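Local coordinates for protein protease (Helicobacter pylori, PDB 5EUF) that acts as a zinc-dependent M16-family protease that probably cleaves the cytoplasmic tail of human junctional adhesion molecule A, weakening the gastric epithelial barrier, at residues Gln18-Pro23 with Asn191-Val196. Residues are numbered along the deposited sequence; the frame is centred on the assembly and turned at random.
Sequences QVVSVP and NAIVLV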
# COMPACT_ATOMS: atom_id res chain seq x y z
N GLN B 18 28.76 3.15 -15.57
CA GLN B 18 29.34 4.48 -15.55
C GLN B 18 30.48 4.56 -14.54
O GLN B 18 30.36 4.08 -13.42
CB GLN B 18 28.26 5.52 -15.22
CG GLN B 18 28.77 6.96 -15.24
CD GLN B 18 27.65 7.97 -15.06
OE1 GLN B 18 26.52 7.61 -14.72
NE2 GLN B 18 27.96 9.24 -15.28
N VAL B 19 31.59 5.17 -14.96
CA VAL B 19 32.74 5.32 -14.08
C VAL B 19 33.06 6.80 -13.89
O VAL B 19 33.35 7.51 -14.85
CB VAL B 19 33.98 4.60 -14.64
CG1 VAL B 19 35.04 4.46 -13.55
CG2 VAL B 19 33.60 3.24 -15.19
N VAL B 20 33.01 7.26 -12.64
CA VAL B 20 33.26 8.66 -12.34
C VAL B 20 34.46 8.83 -11.42
O VAL B 20 34.50 8.30 -10.31
CB VAL B 20 32.03 9.32 -11.68
CG1 VAL B 20 32.31 10.79 -11.40
CG2 VAL B 20 30.80 9.16 -12.57
N SER B 21 35.45 9.58 -11.90
CA SER B 21 36.66 9.87 -11.14
C SER B 21 36.67 11.33 -10.69
O SER B 21 36.54 12.24 -11.50
CB SER B 21 37.90 9.56 -11.98
OG SER B 21 39.08 10.04 -11.35
N VAL B 22 36.81 11.54 -9.39
CA VAL B 22 36.87 12.90 -8.84
C VAL B 22 38.18 13.12 -8.09
O VAL B 22 38.24 12.94 -6.87
CB VAL B 22 35.68 13.18 -7.90
CG1 VAL B 22 35.58 14.67 -7.61
CG2 VAL B 22 34.38 12.68 -8.51
N PRO B 23 39.24 13.49 -8.82
CA PRO B 23 40.56 13.69 -8.22
C PRO B 23 40.60 14.81 -7.20
O PRO B 23 39.87 15.80 -7.33
CB PRO B 23 41.45 14.03 -9.43
CG PRO B 23 40.71 13.51 -10.61
CD PRO B 23 39.26 13.67 -10.28
N ASN B 191 23.05 -0.75 -14.56
CA ASN B 191 22.30 -0.08 -13.50
C ASN B 191 23.22 0.36 -12.37
O ASN B 191 22.76 0.76 -11.30
CB ASN B 191 21.20 -1.00 -12.97
CG ASN B 191 20.14 -0.25 -12.18
OD1 ASN B 191 19.79 0.88 -12.50
ND2 ASN B 191 19.62 -0.89 -11.13
N ALA B 192 24.53 0.28 -12.60
CA ALA B 192 25.50 0.56 -11.54
C ALA B 192 26.48 1.68 -11.91
O ALA B 192 26.74 1.93 -13.09
CB ALA B 192 26.27 -0.70 -11.19
N ILE B 193 27.00 2.35 -10.89
CA ILE B 193 27.98 3.42 -11.06
C ILE B 193 29.17 3.22 -10.14
O ILE B 193 29.01 3.07 -8.93
CB ILE B 193 27.37 4.81 -10.78
CG1 ILE B 193 26.22 5.11 -11.73
CG2 ILE B 193 28.44 5.89 -10.87
CD1 ILE B 193 25.50 6.40 -11.42
N VAL B 194 30.38 3.22 -10.71
CA VAL B 194 31.59 3.13 -9.91
C VAL B 194 32.21 4.51 -9.77
O VAL B 194 32.66 5.11 -10.74
CB VAL B 194 32.62 2.16 -10.54
CG1 VAL B 194 33.91 2.15 -9.73
CG2 VAL B 194 32.04 0.76 -10.63
N LEU B 195 32.23 5.01 -8.53
CA LEU B 195 32.70 6.35 -8.24
C LEU B 195 33.96 6.32 -7.38
O LEU B 195 33.99 5.66 -6.34
CB LEU B 195 31.60 7.15 -7.53
CG LEU B 195 31.95 8.52 -6.94
CD1 LEU B 195 32.23 9.53 -8.03
CD2 LEU B 195 30.83 9.00 -6.03
N VAL B 196 35.00 7.01 -7.83
CA VAL B 196 36.26 7.07 -7.08
C VAL B 196 36.66 8.52 -6.79
O VAL B 196 36.86 9.31 -7.71
CB VAL B 196 37.40 6.36 -7.83
CG1 VAL B 196 38.71 6.52 -7.06
CG2 VAL B 196 37.07 4.89 -8.04
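Strand 18-23 and the segment 191-196, on strand 192-198, lie 168 residues apart at their closest ends and pair in parallel, illustrating how backbone bonding sets side chains in register. Gln18, Val20 and Val22 share a face with Ile193 and Leu195; Val19 and Ser21 share the other with Val194 and Val196. The busiest meeting is around the CD1 methyl of Leu195. CG stands anti to the backbone N (chi1 171°), and chi2 of 69° turns CD1 toward the neighbouring strand, 3.6 Å from CG1 of Val20, a side chain that runs alongside and points the same way. The same methyl lies 3.8 Å from CG2 of Val22, whose side chain crosses that of Leu195 obliquely, so the Leu195 methyl touches two successive valines of that face. Toward the N-terminal end of the pair, Gln18 extends beside Ile193, its chain straight beyond CG, and OE1 comes 3.7 Å from CD1 of Ile193, while NE2 is hydrogen-bonded to OG of Ser10. On the opposite face the branched side chains meet more loosely, and the OG of Ser21 turns to Ser202. Five backbone hydrogen bonds join the strands; the first, Gln18 N to Ala192 O at 3.4 Å, is weak, and the other four are firm, ending with Val22 N to Val196 O at 2.8 Å and a nearly straight 174°. This is the one parallel pair in an otherwise antiparallel six-stranded sheet, away from the zinc site, with strand 192-198 inserted between 18-23 and 30-37 and strand 9-12 flanking 18-23. Helix 202-213 covers Val19 and Val196, and helix 365-376 packs on Val20, Val22 and Leu195, so a helix lies against each face of the pair.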